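Long-range contacts in CYTH domain-containing protein (Pyrococcus horikoshii, PDB 2EEN), which is of unknown function but probably binds triphosphate-bearing substrates in a tunnel of antiparallel strands: residues G8-E13 with K132-E137; L64-P69 with L79-E84. All coordinates share one frame; numbering follows the deposited sequence.

Contact 1 of 2, residues G8-E13 with K132-E137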
loop_
_atom_site.group_PDB
_atom_site.type_symbol
_atom_site.label_atom_id
_atom_site.label_comp_id
_atom_site.label_asym_id
_atom_site.label_seq_id
_atom_site.Cartn_x
_atom_site.Cartn_y
_atom_site.Cartn_z
ATOM N N GLY A 8 -19.112 -20.993 6.930
ATOM C CA GLY A 8 -20.354 -21.719 6.780
ATOM C C GLY A 8 -21.528 -20.778 6.937
ATOM O O GLY A 8 -21.391 -19.688 7.494
ATOM N N TYR A 9 -22.683 -21.170 6.416
ATOM C CA TYR A 9 -23.868 -20.344 6.565
ATOM C C TYR A 9 -24.316 -20.533 8.001
ATOM O O TYR A 9 -24.146 -21.616 8.567
ATOM C CB TYR A 9 -24.974 -20.788 5.601
ATOM C CG TYR A 9 -24.693 -20.415 4.169
ATOM C CD1 TYR A 9 -23.764 -21.127 3.412
ATOM C CD2 TYR A 9 -25.315 -19.314 3.585
ATOM C CE1 TYR A 9 -23.458 -20.753 2.110
ATOM C CE2 TYR A 9 -25.013 -18.928 2.284
ATOM C CZ TYR A 9 -24.085 -19.650 1.555
ATOM O OH TYR A 9 -23.764 -19.263 0.274
ATOM N N ALA A 10 -24.875 -19.488 8.599
ATOM C CA ALA A 10 -25.319 -19.571 9.981
ATOM C C ALA A 10 -26.743 -19.072 10.189
ATOM O O ALA A 10 -27.460 -18.764 9.232
ATOM C CB ALA A 10 -24.351 -18.800 10.889
ATOM N N ASN A 11 -27.138 -18.994 11.454
ATOM C CA ASN A 11 -28.469 -18.561 11.845
ATOM C C ASN A 11 -28.434 -18.244 13.333
ATOM O O ASN A 11 -27.403 -18.434 13.980
ATOM C CB ASN A 11 -29.470 -19.684 11.586
ATOM C CG ASN A 11 -29.030 -21.000 12.206
ATOM O OD1 ASN A 11 -28.697 -21.061 13.391
ATOM N ND2 ASN A 11 -29.026 -22.061 11.407
ATOM N N ASP A 12 -29.555 -17.776 13.878
ATOM C CA ASP A 12 -29.621 -17.434 15.297
ATOM C C ASP A 12 -29.202 -18.600 16.189
ATOM O O ASP A 12 -28.585 -18.399 17.238
ATOM C CB ASP A 12 -31.037 -16.990 15.686
ATOM C CG ASP A 12 -31.430 -15.667 15.057
ATOM O OD1 ASP A 12 -30.601 -14.732 15.067
ATOM O OD2 ASP A 12 -32.573 -15.556 14.564
ATOM N N GLU A 13 -29.549 -19.811 15.770
ATOM C CA GLU A 13 -29.219 -21.016 16.521
ATOM C C GLU A 13 -27.711 -21.199 16.663
ATOM O O GLU A 13 -27.204 -21.399 17.769
ATOM C CB GLU A 13 -29.817 -22.242 15.824
ATOM C CG GLU A 13 -29.338 -23.577 16.372
ATOM C CD GLU A 13 -29.799 -24.748 15.520
ATOM O OE1 GLU A 13 -31.009 -25.061 15.546
ATOM O OE2 GLU A 13 -28.952 -25.351 14.824
ATOM N N LYS A 132 -26.451 -14.146 7.742
ATOM C CA LYS A 132 -25.542 -14.684 8.749
ATOM C C LYS A 132 -24.600 -15.793 8.293
ATOM O O LYS A 132 -24.999 -16.735 7.606
ATOM C CB LYS A 132 -26.345 -15.205 9.941
ATOM C CG LYS A 132 -27.137 -14.151 10.678
ATOM C CD LYS A 132 -27.921 -14.778 11.824
ATOM C CE LYS A 132 -28.485 -13.721 12.762
ATOM N NZ LYS A 132 -29.347 -12.739 12.056
ATOM N N PHE A 133 -23.342 -15.666 8.700
ATOM C CA PHE A 133 -22.315 -16.652 8.394
ATOM C C PHE A 133 -21.455 -16.833 9.630
ATOM O O PHE A 133 -21.500 -16.028 10.563
ATOM C CB PHE A 133 -21.391 -16.188 7.268
ATOM C CG PHE A 133 -22.059 -16.087 5.936
ATOM C CD1 PHE A 133 -22.927 -15.038 5.665
ATOM C CD2 PHE A 133 -21.813 -17.032 4.950
ATOM C CE1 PHE A 133 -23.548 -14.932 4.426
ATOM C CE2 PHE A 133 -22.431 -16.937 3.699
ATOM C CZ PHE A 133 -23.297 -15.880 3.440
ATOM N N ILE A 134 -20.677 -17.904 9.623
ATOM C CA ILE A 134 -19.760 -18.171 10.709
ATOM C C ILE A 134 -18.437 -18.555 10.073
ATOM O O ILE A 134 -18.381 -19.361 9.139
ATOM C CB ILE A 134 -20.254 -19.303 11.636
ATOM C CG1 ILE A 134 -19.228 -19.511 12.758
ATOM C CG2 ILE A 134 -20.482 -20.586 10.843
ATOM C CD1 ILE A 134 -19.714 -20.388 13.881
ATOM N N GLU A 135 -17.367 -17.939 10.552
ATOM C CA GLU A 135 -16.051 -18.235 10.029
ATOM C C GLU A 135 -15.183 -18.718 11.166
ATOM O O GLU A 135 -15.457 -18.431 12.333
ATOM C CB GLU A 135 -15.426 -16.992 9.389
ATOM C CG GLU A 135 -16.008 -16.648 8.020
ATOM C CD GLU A 135 -15.254 -15.529 7.314
ATOM O OE1 GLU A 135 -14.038 -15.376 7.555
ATOM O OE2 GLU A 135 -15.872 -14.812 6.497
ATOM N N ILE A 136 -14.166 -19.489 10.814
ATOM C CA ILE A 136 -13.211 -19.989 11.786
ATOM C C ILE A 136 -11.848 -19.943 11.114
ATOM O O ILE A 136 -11.720 -20.202 9.911
ATOM C CB ILE A 136 -13.553 -21.425 12.256
ATOM C CG1 ILE A 136 -12.644 -21.803 13.431
ATOM C CG2 ILE A 136 -13.415 -22.417 11.098
ATOM C CD1 ILE A 136 -13.123 -23.025 14.204
ATOM N N GLU A 137 -10.826 -19.586 11.880
ATOM C CA GLU A 137 -9.487 -19.484 11.329
ATOM C C GLU A 137 -8.399 -19.826 12.323
ATOM O O GLU A 137 -8.581 -19.717 13.538
ATOM C CB GLU A 137 -9.236 -18.066 10.826
ATOM C CG GLU A 137 -9.495 -17.013 11.892
ATOM C CD GLU A 137 -8.707 -15.740 11.666
ATOM O OE1 GLU A 137 -7.498 -15.728 11.981
ATOM O OE2 GLU A 137 -9.295 -14.754 11.176
HETATM O O HOH W 1 -31.327 -11.986 14.602
#
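K132 runs alongside the turn that leads from strand 3-9 into helix 12-19. Its side chain is extended until it bends at the last torsion (chi4 57°). K132 CD packs on the backbone of N11, and K132 CE approaches D12 OD1 at 3.3 Å. The ion pair beyond is long, 3.8 Å from K132 NZ to D12 OD1, and a water joins the two ends, though weakly toward the lysine. The firmer partner of the ammonium is E126.

F133 and Y9 stand side by side and point the same way, with ring planes 40° apart. F133 CE2 sits 3.5 Å above the plane of the Y9 ring, shifted toward its rim. E166 hydrogen-bonds the Y9 hydroxyl and Y170 meets F133 edge-to-face, so residues from the C-terminal part of the chain contact both rings.

G8 N donates to I134 O (2.8 Å) and G8 O accepts from I134 N (2.9 Å). Two residues on, just past Y9 at the strand's end, A10 N donates to K132 O from 49° out of the carbonyl plane. This antiparallel pairing ends the N-terminal strand that carries the E3, E5, K7 (ExExK) signature of the CYTH fold.

Contact 2 of 2, residues L64-P69 with L79-E84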
loop_
_atom_site.group_PDB
_atom_site.type_symbol
_atom_site.label_atom_id
_atom_site.label_comp_id
_atom_site.label_asym_id
_atom_site.label_seq_id
_atom_site.Cartn_x
_atom_site.Cartn_y
_atom_site.Cartn_z
ATOM N N LEU A 64 -5.115 -2.590 4.289
ATOM C CA LEU A 64 -5.057 -2.800 2.848
ATOM C C LEU A 64 -4.587 -4.245 2.753
ATOM O O LEU A 64 -3.525 -4.597 3.270
ATOM C CB LEU A 64 -4.036 -1.867 2.195
ATOM C CG LEU A 64 -3.720 -2.155 0.725
ATOM C CD1 LEU A 64 -4.982 -2.047 -0.122
ATOM C CD2 LEU A 64 -2.687 -1.157 0.231
ATOM N N THR A 65 -5.378 -5.082 2.096
ATOM C CA THR A 65 -5.041 -6.490 2.007
ATOM C C THR A 65 -5.114 -7.053 0.606
ATOM O O THR A 65 -6.064 -6.793 -0.134
ATOM C CB THR A 65 -5.993 -7.313 2.893
ATOM O OG1 THR A 65 -5.959 -6.799 4.231
ATOM C CG2 THR A 65 -5.598 -8.783 2.899
ATOM N N TYR A 66 -4.080 -7.806 0.248
ATOM C CA TYR A 66 -4.030 -8.493 -1.035
ATOM C C TYR A 66 -4.216 -9.954 -0.688
ATOM O O TYR A 66 -3.634 -10.452 0.280
ATOM C CB TYR A 66 -2.666 -8.361 -1.713
ATOM C CG TYR A 66 -2.468 -9.350 -2.853
ATOM C CD1 TYR A 66 -3.012 -9.114 -4.116
ATOM C CD2 TYR A 66 -1.766 -10.540 -2.650
ATOM C CE1 TYR A 66 -2.864 -10.041 -5.146
ATOM C CE2 TYR A 66 -1.612 -11.470 -3.668
ATOM C CZ TYR A 66 -2.165 -11.215 -4.914
ATOM O OH TYR A 66 -2.005 -12.130 -5.924
ATOM N N LYS A 67 -5.041 -10.637 -1.465
ATOM C CA LYS A 67 -5.230 -12.061 -1.258
ATOM C C LYS A 67 -4.890 -12.797 -2.542
ATOM O O LYS A 67 -5.326 -12.412 -3.631
ATOM C CB LYS A 67 -6.659 -12.366 -0.832
ATOM C CG LYS A 67 -6.960 -11.883 0.576
ATOM C CD LYS A 67 -8.012 -12.746 1.238
ATOM C CE LYS A 67 -8.293 -12.260 2.647
ATOM N NZ LYS A 67 -9.189 -13.201 3.370
ATOM N N GLY A 68 -4.100 -13.854 -2.402
ATOM C CA GLY A 68 -3.704 -14.645 -3.549
ATOM C C GLY A 68 -4.758 -15.691 -3.836
ATOM O O GLY A 68 -5.779 -15.755 -3.150
ATOM N N PRO A 69 -4.538 -16.527 -4.859
ATOM C CA PRO A 69 -5.478 -17.583 -5.245
ATOM C C PRO A 69 -5.641 -18.612 -4.134
ATOM O O PRO A 69 -4.722 -18.831 -3.337
ATOM C CB PRO A 69 -4.818 -18.205 -6.477
ATOM C CG PRO A 69 -3.933 -17.111 -7.011
ATOM C CD PRO A 69 -3.368 -16.510 -5.749
ATOM N N LEU A 79 -2.798 -17.105 0.293
ATOM C CA LEU A 79 -1.705 -16.260 0.721
ATOM C C LEU A 79 -2.289 -14.865 0.902
ATOM O O LEU A 79 -3.181 -14.448 0.160
ATOM C CB LEU A 79 -0.608 -16.257 -0.344
ATOM C CG LEU A 79 0.508 -15.214 -0.267
ATOM C CD1 LEU A 79 1.698 -15.704 -1.071
ATOM C CD2 LEU A 79 0.013 -13.873 -0.797
ATOM N N GLU A 80 -1.803 -14.146 1.900
ATOM C CA GLU A 80 -2.301 -12.805 2.143
ATOM C C GLU A 80 -1.166 -11.881 2.509
ATOM O O GLU A 80 -0.204 -12.289 3.167
ATOM C CB GLU A 80 -3.325 -12.801 3.285
ATOM C CG GLU A 80 -4.601 -13.576 2.992
ATOM C CD GLU A 80 -5.557 -13.587 4.171
ATOM O OE1 GLU A 80 -6.032 -12.498 4.565
ATOM O OE2 GLU A 80 -5.832 -14.685 4.704
ATOM N N ILE A 81 -1.277 -10.641 2.058
ATOM C CA ILE A 81 -0.304 -9.618 2.387
ATOM C C ILE A 81 -1.192 -8.508 2.922
ATOM O O ILE A 81 -2.093 -8.025 2.231
ATOM C CB ILE A 81 0.463 -9.118 1.161
ATOM C CG1 ILE A 81 1.172 -10.289 0.474
ATOM C CG2 ILE A 81 1.483 -8.063 1.594
ATOM C CD1 ILE A 81 1.848 -9.899 -0.830
ATOM N N GLU A 82 -0.962 -8.123 4.166
ATOM C CA GLU A 82 -1.781 -7.093 4.770
ATOM C C GLU A 82 -0.953 -6.067 5.500
ATOM O O GLU A 82 -0.011 -6.405 6.218
ATOM C CB GLU A 82 -2.771 -7.732 5.742
ATOM C CG GLU A 82 -3.625 -6.754 6.525
ATOM C CD GLU A 82 -4.807 -7.439 7.181
ATOM O OE1 GLU A 82 -5.691 -7.928 6.444
ATOM O OE2 GLU A 82 -4.854 -7.501 8.426
ATOM N N VAL A 83 -1.302 -4.807 5.295
ATOM C CA VAL A 83 -0.619 -3.719 5.966
ATOM C C VAL A 83 -1.692 -2.856 6.591
ATOM O O VAL A 83 -2.814 -2.767 6.081
ATOM C CB VAL A 83 0.210 -2.869 4.990
ATOM C CG1 VAL A 83 1.329 -3.721 4.406
ATOM C CG2 VAL A 83 -0.675 -2.313 3.885
ATOM N N GLU A 84 -1.350 -2.230 7.707
ATOM C CA GLU A 84 -2.302 -1.379 8.381
ATOM C C GLU A 84 -2.106 0.059 7.945
ATOM O O GLU A 84 -0.975 0.558 7.902
ATOM C CB GLU A 84 -2.139 -1.484 9.899
ATOM C CG GLU A 84 -3.330 -0.909 10.651
ATOM C CD GLU A 84 -3.207 -1.039 12.155
ATOM O OE1 GLU A 84 -2.524 -1.978 12.620
ATOM O OE2 GLU A 84 -3.812 -0.211 12.869
HETATM O O HOH W 2 -2.480 -17.551 -2.421
#
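T65 and E82 meet through a very short hydrogen bond, 2.5 Å from T65 OG1 to E82 OE1, with the hydroxyl approaching from 25° out of the carboxylate plane. OG1 is placed beside its own backbone N, and the glutamate chain, with CG anti to N (chi1 176°), crosses it obliquely. On the same face K67 and E80 run alongside each other as extended chains: K67 CG lies 3.8 Å from E80 CG. K67 NZ pairs with E80 OE1 at 3.4 Å.

The face of L64, Y66, I81 and V83 is largely apolar. The end of L79 reaches over so that its CD2 meets the Y66 ring edge at CE2 (4.1 Å), I81 CD1 approaches Y66 CD2 obliquely, and L64 CB packs on V83 CG2. All this rests on a regular antiparallel β-hairpin, strands 59-70 and 78-85, in which L64 with V83 and Y66 with I81 form hydrogen-bonded pairs. G68 N adds a nearly straight bond to L79 O (2.8 Å). A water bridges P69 O and L79 N beside it.

Farther out, E47 hydrogen-bonds the Y66 hydroxyl. L95 of the second subunit packs on L64 and Y66, and E94 and R98 of that subunit lie on I81 and L79.

Contacts 1 and 2 sit on opposite sides of the chain's centre, with their own centres 23 Å apart, yet their nearest atoms approach to about 7 Å without touching. Each involves an outermost strand of the same eight-stranded sheet, 3-9 in contact 1 and 78-85 in contact 2, and the hairpin is nested inside the loop that contact 1 closes. E3 neighbours both, its carboxylate close to the like charges of E137 in contact 1 and E80 in contact 2. Such a concentration of acidic groups, with E5 close to E135, is consistent with the charged, metal-binding tunnel of CYTH relatives. Only contact 2 reaches the dimer partner.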